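Local coordinates for protein membrane-anchored mycosin mycp1 (Mycobacterium thermoresistibile, PDB 4HVL) that is a subtilisin-like serine protease, a mycosin, and an essential component of the type VII (ESX-1) secretion system, at residues 157-162 and 189-194; 161-166 and 197-202; 324-329 and 335-340. One frame throughout, in Å; residues are numbered along the deposited sequence.

Contact 1: 157-162 and 189-194; sequences GSLRSL and RPIDET
Leu159 meets the loop through one methyl. Its CD1 lies 4.1 Å from Ile191 CD1, and Ile191 CG2 is almost as near. The same Leu159 CD1 sits 4.2 Å from Glu193 OE2, so the carboxylate borders an apolar patch. CG of Glu193 lies between its backbone N and carbonyl carbon (chi1 57°). From there the chain runs extended and crosses the leucine at a slant. The buried Glu193 carboxylate is held from both oxygens. OE2 is hydrogen-bonded to Tyr185 OH, and OE1 to Ser247 OG and Tyr251 OH. Tyr185, in strand 183-186, also touches Leu159 and Ile191.

This loop leads from strand 183-186 into helix 194-206 of the subtilisin fold, and Glu193 is the N-cap residue of that helix. An Asx turn from Asp192 to Thr194 spans it. Asp192 OD1 takes Thr194 N at 3.2 Å and Thr194 OG1 at 3.0 Å, from opposite faces of the carboxylate plane.

Arg160 lies farther out. A water sits 2.8 Å from Arg160 NH1, a weak bond, and 2.8 Å from Asp192 O. Asn151 makes a second link, with its O bonded to Arg160 NH1 and its OD1 to Asp192 N. Arg160 also forms a salt bridge with Asp20. On the helix, Ser158 O is hydrogen-bonded to NE2 of His133, a zinc ligand together with Thr134 and Glu181.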
# COMPACT_ATOMS: atom_id res chain seq x y z
N GLY A 157 1.74 -1.86 -18.83
CA GLY A 157 2.40 -3.12 -18.53
C GLY A 157 2.46 -3.40 -17.05
O GLY A 157 2.20 -4.51 -16.60
N SER A 158 2.80 -2.37 -16.28
CA SER A 158 2.85 -2.50 -14.83
C SER A 158 1.46 -2.86 -14.24
O SER A 158 1.33 -3.67 -13.33
CB SER A 158 3.44 -1.22 -14.24
OG SER A 158 3.25 -1.14 -12.85
N LEU A 159 0.40 -2.31 -14.81
CA LEU A 159 -0.97 -2.66 -14.38
C LEU A 159 -1.37 -4.08 -14.81
O LEU A 159 -2.07 -4.78 -14.09
CB LEU A 159 -1.98 -1.64 -14.89
CG LEU A 159 -1.96 -0.30 -14.14
CD1 LEU A 159 -2.77 0.75 -14.89
CD2 LEU A 159 -2.50 -0.43 -12.73
N ARG A 160 -0.90 -4.53 -15.97
CA ARG A 160 -1.11 -5.92 -16.33
C ARG A 160 -0.40 -6.88 -15.36
O ARG A 160 -1.00 -7.87 -14.92
CB ARG A 160 -0.72 -6.16 -17.79
CG ARG A 160 -1.74 -5.60 -18.78
CD ARG A 160 -1.48 -6.13 -20.18
NE ARG A 160 -0.22 -5.62 -20.66
CZ ARG A 160 -0.07 -4.46 -21.31
NH1 ARG A 160 -1.11 -3.69 -21.57
NH2 ARG A 160 1.14 -4.07 -21.71
N SER A 161 0.86 -6.61 -15.00
CA SER A 161 1.57 -7.48 -14.02
C SER A 161 0.97 -7.41 -12.59
O SER A 161 0.96 -8.39 -11.84
CB SER A 161 3.08 -7.19 -14.00
OG SER A 161 3.35 -5.95 -13.40
N LEU A 162 0.47 -6.23 -12.24
CA LEU A 162 -0.23 -6.05 -10.99
C LEU A 162 -1.49 -6.91 -10.89
O LEU A 162 -1.76 -7.51 -9.85
CB LEU A 162 -0.63 -4.59 -10.81
CG LEU A 162 -1.34 -4.35 -9.49
CD1 LEU A 162 -0.38 -4.60 -8.32
CD2 LEU A 162 -1.92 -2.96 -9.44
N ARG A 189 -6.53 9.59 -21.32
CA ARG A 189 -5.69 8.60 -21.95
C ARG A 189 -5.86 7.28 -21.22
O ARG A 189 -4.90 6.80 -20.61
CB ARG A 189 -4.22 9.05 -21.90
CG ARG A 189 -3.90 10.23 -22.82
CD ARG A 189 -2.40 10.53 -22.87
NE ARG A 189 -1.63 9.45 -23.52
CZ ARG A 189 -0.90 8.51 -22.90
NH1 ARG A 189 -0.80 8.47 -21.57
NH2 ARG A 189 -0.25 7.59 -23.61
N PRO A 190 -7.07 6.71 -21.27
CA PRO A 190 -7.39 5.56 -20.43
C PRO A 190 -6.65 4.28 -20.83
O PRO A 190 -6.58 3.96 -22.00
CB PRO A 190 -8.90 5.39 -20.62
CG PRO A 190 -9.18 5.97 -21.97
CD PRO A 190 -8.24 7.13 -22.08
N ILE A 191 -6.09 3.57 -19.85
CA ILE A 191 -5.47 2.27 -20.07
C ILE A 191 -6.56 1.21 -19.90
O ILE A 191 -7.42 1.37 -19.03
CB ILE A 191 -4.34 2.05 -19.02
CG1 ILE A 191 -3.11 2.89 -19.38
CG2 ILE A 191 -3.97 0.59 -18.88
CD1 ILE A 191 -2.15 3.12 -18.22
N ASP A 192 -6.54 0.13 -20.68
CA ASP A 192 -7.48 -0.95 -20.44
C ASP A 192 -6.92 -1.79 -19.27
O ASP A 192 -5.97 -2.50 -19.43
CB ASP A 192 -7.75 -1.81 -21.70
CG ASP A 192 -8.57 -3.09 -21.40
OD1 ASP A 192 -9.08 -3.24 -20.26
OD2 ASP A 192 -8.69 -3.98 -22.30
N GLU A 193 -7.49 -1.64 -18.08
CA GLU A 193 -7.00 -2.32 -16.88
C GLU A 193 -8.14 -3.11 -16.22
O GLU A 193 -8.18 -3.27 -14.99
CB GLU A 193 -6.41 -1.31 -15.91
CG GLU A 193 -7.37 -0.18 -15.48
CD GLU A 193 -7.02 0.37 -14.10
OE1 GLU A 193 -6.97 -0.42 -13.14
OE2 GLU A 193 -6.75 1.55 -13.96
N THR A 194 -9.07 -3.55 -17.06
CA THR A 194 -10.18 -4.46 -16.73
C THR A 194 -9.72 -5.63 -15.85
O THR A 194 -10.39 -6.01 -14.88
CB THR A 194 -10.82 -4.93 -18.08
OG1 THR A 194 -11.50 -3.81 -18.65
CG2 THR A 194 -11.83 -6.03 -17.90
O HOH W 1 -3.64 -2.64 -20.90

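Contact 2: 161-166 and 197-202; sequences SLARAI and GAAVNY
Ile166 N bonds to Leu162 O at 2.9 Å and more weakly to Ala163 O at 3.3 Å. The latter oxygen also meets the neighbouring helix: the methyl of Ala199 comes against the side of Ala163 O, with O to CB at 3.3 Å. The methyl of Ala199 therefore lies directly against the backbone of helix 154-171. It also packs on Ile166, CB to CB at 3.8 Å. Ala163 CB is more distant from it.

Ile166 carries the rest of the contact with two branches. CG2 is anti to the backbone N and rests 3.5 Å from Ala199 O. The other branch, CG1, is anti to the carbonyl carbon (chi1 -67°). It carries CD1 to 4.0 Å from Val200 CG2, where the two side chains meet at an angle. No hydrogen bond joins the segments; methyls meet one another and two backbone oxygens, Ala163 O and Ala199 O. Small residues allow a close approach: the CA atoms of Ala163 and Ala199 are 5.6 Å apart, and the short axes come to 8.3 Å.

Further along, Tyr202 lies against Val167 and Ala170 of the first helix, and its OH is hydrogen-bonded to Asn171 OD1. Toward the sheet, Ile166 touches Ile69 of strand 65-70.

The two segments run nearly parallel, at 12°. Each helix leads into a strand of the parallel sheet, 176-179 after the first and 210-214 after the second. Strand 176-179, helix 194-206 and strand 210-214 form a beta-alpha-beta crossover, and such side-by-side helices over a parallel sheet belong to the subtilisin fold.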
# COMPACT_ATOMS: atom_id res chain seq x y z
N SER A 161 0.86 -6.61 -15.00
CA SER A 161 1.57 -7.48 -14.02
C SER A 161 0.97 -7.41 -12.59
O SER A 161 0.96 -8.39 -11.84
CB SER A 161 3.08 -7.19 -14.00
OG SER A 161 3.35 -5.95 -13.40
N LEU A 162 0.47 -6.23 -12.24
CA LEU A 162 -0.23 -6.05 -10.99
C LEU A 162 -1.49 -6.91 -10.89
O LEU A 162 -1.76 -7.51 -9.85
CB LEU A 162 -0.63 -4.59 -10.81
CG LEU A 162 -1.34 -4.35 -9.49
CD1 LEU A 162 -0.38 -4.60 -8.32
CD2 LEU A 162 -1.92 -2.96 -9.44
N ALA A 163 -2.27 -6.96 -11.97
CA ALA A 163 -3.49 -7.74 -11.95
C ALA A 163 -3.15 -9.19 -11.66
O ALA A 163 -3.80 -9.81 -10.83
CB ALA A 163 -4.23 -7.61 -13.27
N ARG A 164 -2.13 -9.73 -12.30
CA ARG A 164 -1.71 -11.11 -12.02
C ARG A 164 -1.19 -11.28 -10.58
O ARG A 164 -1.41 -12.31 -9.93
CB ARG A 164 -0.64 -11.57 -13.02
CG ARG A 164 -1.15 -11.73 -14.44
CD ARG A 164 -0.12 -12.36 -15.39
NE ARG A 164 0.85 -11.38 -15.88
CZ ARG A 164 2.11 -11.22 -15.43
NH1 ARG A 164 2.61 -11.96 -14.45
NH2 ARG A 164 2.87 -10.27 -15.97
N ALA A 165 -0.47 -10.27 -10.08
CA ALA A 165 0.06 -10.34 -8.73
C ALA A 165 -1.06 -10.40 -7.69
O ALA A 165 -0.90 -11.05 -6.64
CB ALA A 165 0.99 -9.15 -8.45
N ILE A 166 -2.17 -9.72 -7.95
CA ILE A 166 -3.31 -9.73 -7.03
C ILE A 166 -3.95 -11.13 -7.06
O ILE A 166 -4.23 -11.69 -5.99
CB ILE A 166 -4.32 -8.61 -7.36
CG1 ILE A 166 -3.70 -7.24 -7.09
CG2 ILE A 166 -5.57 -8.74 -6.51
CD1 ILE A 166 -4.40 -6.08 -7.80
N GLY A 197 -9.35 -4.71 -12.03
CA GLY A 197 -10.65 -4.74 -11.40
C GLY A 197 -11.13 -6.15 -11.16
O GLY A 197 -11.64 -6.45 -10.10
N ALA A 198 -10.93 -7.02 -12.14
CA ALA A 198 -11.36 -8.41 -12.00
C ALA A 198 -10.53 -9.10 -10.92
O ALA A 198 -11.08 -9.91 -10.14
CB ALA A 198 -11.24 -9.14 -13.32
N ALA A 199 -9.24 -8.79 -10.84
CA ALA A 199 -8.36 -9.40 -9.84
C ALA A 199 -8.74 -8.95 -8.44
O ALA A 199 -8.79 -9.76 -7.53
CB ALA A 199 -6.91 -9.08 -10.12
N VAL A 200 -9.02 -7.66 -8.27
CA VAL A 200 -9.40 -7.12 -6.97
C VAL A 200 -10.69 -7.79 -6.53
O VAL A 200 -10.81 -8.26 -5.38
CB VAL A 200 -9.55 -5.58 -7.01
CG1 VAL A 200 -10.09 -5.05 -5.70
CG2 VAL A 200 -8.20 -4.90 -7.29
N ASN A 201 -11.66 -7.87 -7.45
CA ASN A 201 -12.94 -8.54 -7.18
C ASN A 201 -12.77 -9.99 -6.74
O ASN A 201 -13.44 -10.43 -5.81
CB ASN A 201 -13.84 -8.47 -8.40
CG ASN A 201 -15.23 -9.05 -8.15
OD1 ASN A 201 -15.99 -8.54 -7.35
ND2 ASN A 201 -15.56 -10.12 -8.86
N TYR A 202 -11.90 -10.73 -7.44
CA TYR A 202 -11.60 -12.14 -7.12
C TYR A 202 -10.99 -12.25 -5.72
O TYR A 202 -11.43 -13.09 -4.92
CB TYR A 202 -10.65 -12.64 -8.20
CG TYR A 202 -10.01 -14.02 -8.09
CD1 TYR A 202 -10.60 -15.12 -8.68
CD2 TYR A 202 -8.77 -14.17 -7.49
CE1 TYR A 202 -9.99 -16.36 -8.63
CE2 TYR A 202 -8.15 -15.39 -7.43
CZ TYR A 202 -8.75 -16.48 -8.01
OH TYR A 202 -8.13 -17.69 -7.94

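Contact 3: 324-329 and 335-340; sequences LIRQRY and AQVINR
Val337 overlaps two neighbouring side chains of the other helix, one with each methyl. CG1 lies 3.9 Å from Ile325 CG2. CG2 lies 3.8 Å from Arg326 CG. The valine has CG1 anti to its backbone N (chi1 175°), which places CG2 beside that N and turns the two methyls to separate partners.

The segments belong to two consecutive helices of the subtilisin fold, 311-328 and 334-343, joined by a short link. The first carries Ser312, predicted to be the charge-relay serine, in its first turn; this contact lies near the other end.

Ile325 and Val337 lie alongside with their chains running opposite ways. Ile325 also touches Ile341 of the second helix and Ala366 of helix 363-368, so it is packed among three helices. Arg326 runs roughly perpendicular to the valine. Its aliphatic part lies on the methyl, and NE is still only 4.0 Å from Val337 CG2. The chain then bends at chi3 (81°), and the guanidinium lies oblique to that methyl.

The polar end of Arg326 is held by backbone oxygens. NH1 is hydrogen-bonded to the O atoms of Asn208 and Gln175, and NH2 to the O of Leu332. Leu332 is in the link between the helices, and its side chain touches Val337. The buried arginine thus ties the link to the residues just before strands 176-179 (Gln175) and 210-214 (Asn208). Val210 of strand 210-214 touches both Arg326 and Val337.

The CB of Arg340 starts toward the first helix, but its guanidinium bonds to the end of the modelled chain, NE to Ala366 O and NH2 to Trp369 O. At the end of the first helix, Tyr329 N bonds to Ile325 O at 2.7 Å, and Tyr329 OH to Leu367 O.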
# COMPACT_ATOMS: atom_id res chain seq x y z
N LEU A 324 -5.10 -7.16 12.70
CA LEU A 324 -5.50 -7.19 14.10
C LEU A 324 -7.01 -7.47 14.22
O LEU A 324 -7.44 -8.28 15.05
CB LEU A 324 -5.18 -5.83 14.76
CG LEU A 324 -3.71 -5.41 14.89
CD1 LEU A 324 -3.60 -4.16 15.74
CD2 LEU A 324 -2.90 -6.54 15.49
N ILE A 325 -7.80 -6.78 13.39
CA ILE A 325 -9.25 -6.92 13.37
C ILE A 325 -9.68 -8.35 13.03
O ILE A 325 -10.52 -8.94 13.75
CB ILE A 325 -9.91 -5.89 12.42
CG1 ILE A 325 -9.85 -4.48 13.05
CG2 ILE A 325 -11.37 -6.24 12.16
CD1 ILE A 325 -10.04 -3.33 12.07
N ARG A 326 -9.07 -8.93 12.00
CA ARG A 326 -9.46 -10.25 11.53
C ARG A 326 -9.08 -11.32 12.56
O ARG A 326 -9.83 -12.31 12.72
CB ARG A 326 -8.87 -10.56 10.16
CG ARG A 326 -9.30 -9.59 9.07
CD ARG A 326 -9.32 -10.26 7.70
NE ARG A 326 -10.54 -11.02 7.51
CZ ARG A 326 -10.91 -11.58 6.35
NH1 ARG A 326 -10.12 -11.48 5.27
NH2 ARG A 326 -12.07 -12.24 6.27
N GLN A 327 -7.98 -11.13 13.30
CA GLN A 327 -7.68 -12.04 14.40
C GLN A 327 -8.76 -11.96 15.49
O GLN A 327 -9.26 -12.98 15.95
CB GLN A 327 -6.30 -11.80 15.04
CG GLN A 327 -6.06 -12.76 16.22
CD GLN A 327 -4.88 -12.40 17.12
OE1 GLN A 327 -4.30 -11.33 17.02
NE2 GLN A 327 -4.55 -13.32 18.03
N ARG A 328 -9.08 -10.75 15.92
CA ARG A 328 -9.96 -10.58 17.06
C ARG A 328 -11.40 -10.92 16.70
O ARG A 328 -12.14 -11.41 17.55
CB ARG A 328 -9.89 -9.16 17.59
CG ARG A 328 -10.58 -9.01 18.93
CD ARG A 328 -10.30 -7.62 19.47
NE ARG A 328 -11.04 -7.43 20.70
CZ ARG A 328 -10.69 -7.93 21.87
NH1 ARG A 328 -9.60 -8.67 22.01
NH2 ARG A 328 -11.45 -7.69 22.91
N TYR A 329 -11.77 -10.66 15.46
CA TYR A 329 -13.11 -10.92 14.96
C TYR A 329 -13.04 -11.73 13.65
O TYR A 329 -13.25 -11.18 12.57
CB TYR A 329 -13.82 -9.58 14.72
CG TYR A 329 -13.85 -8.68 15.94
CD1 TYR A 329 -14.66 -8.98 17.05
CD2 TYR A 329 -13.06 -7.52 16.01
CE1 TYR A 329 -14.68 -8.16 18.17
CE2 TYR A 329 -13.08 -6.69 17.13
CZ TYR A 329 -13.89 -7.02 18.20
OH TYR A 329 -13.93 -6.20 19.31
N ALA A 335 -15.73 -6.76 3.69
CA ALA A 335 -16.52 -5.52 3.72
C ALA A 335 -16.68 -5.00 5.15
O ALA A 335 -16.58 -3.81 5.40
CB ALA A 335 -17.89 -5.70 3.07
N GLN A 336 -16.97 -5.90 6.08
CA GLN A 336 -17.18 -5.51 7.46
C GLN A 336 -15.87 -5.07 8.11
O GLN A 336 -15.87 -4.17 8.95
CB GLN A 336 -17.81 -6.66 8.25
CG GLN A 336 -19.25 -6.98 7.87
CD GLN A 336 -19.73 -8.29 8.47
OE1 GLN A 336 -19.02 -9.31 8.46
NE2 GLN A 336 -20.92 -8.26 9.02
N VAL A 337 -14.74 -5.66 7.72
CA VAL A 337 -13.45 -5.23 8.28
C VAL A 337 -13.19 -3.78 7.92
O VAL A 337 -12.96 -2.93 8.78
CB VAL A 337 -12.27 -6.11 7.80
CG1 VAL A 337 -10.94 -5.55 8.30
CG2 VAL A 337 -12.44 -7.55 8.31
N ILE A 338 -13.26 -3.50 6.63
CA ILE A 338 -13.06 -2.17 6.09
C ILE A 338 -14.02 -1.17 6.69
O ILE A 338 -13.62 -0.06 7.01
CB ILE A 338 -13.27 -2.20 4.55
CG1 ILE A 338 -11.95 -2.43 3.84
CG2 ILE A 338 -13.80 -0.87 4.00
CD1 ILE A 338 -11.14 -3.55 4.39
N ASN A 339 -15.29 -1.54 6.78
CA ASN A 339 -16.30 -0.61 7.27
C ASN A 339 -16.05 -0.27 8.73
O ASN A 339 -16.29 0.86 9.16
CB ASN A 339 -17.72 -1.16 7.06
CG ASN A 339 -18.18 -1.09 5.60
OD1 ASN A 339 -17.66 -0.32 4.78
ND2 ASN A 339 -19.16 -1.89 5.27
N ARG A 340 -15.52 -1.23 9.48
CA ARG A 340 -15.16 -1.03 10.86
C ARG A 340 -13.99 -0.04 10.97
O ARG A 340 -13.99 0.85 11.83
CB ARG A 340 -14.79 -2.37 11.50
CG ARG A 340 -14.44 -2.30 12.97
CD ARG A 340 -15.62 -1.73 13.76
NE ARG A 340 -15.33 -1.65 15.18
CZ ARG A 340 -16.16 -1.18 16.11
NH1 ARG A 340 -17.36 -0.74 15.76
NH2 ARG A 340 -15.78 -1.14 17.38

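In the fold
Contacts 1 and 2 start from the same helix, 154-171, and share Ser161 and Leu162. Their centres are 10 Å apart. Contact 1 joins this helix to the loop before helix 194-206, and contact 2 joins it to that helix itself. Both lie close to residues that bind zinc. Contact 3 comes later in the chain and is separate. Its centre is 30 Å from that of contact 1 and 22 Å from that of contact 2, and it touches neither. It pairs helices 311-328 and 334-343. Strand 210-214, which follows helix 194-206, touches its Arg326 and Val337. All three contacts lie in the one subtilase domain, built round its seven-stranded parallel sheet.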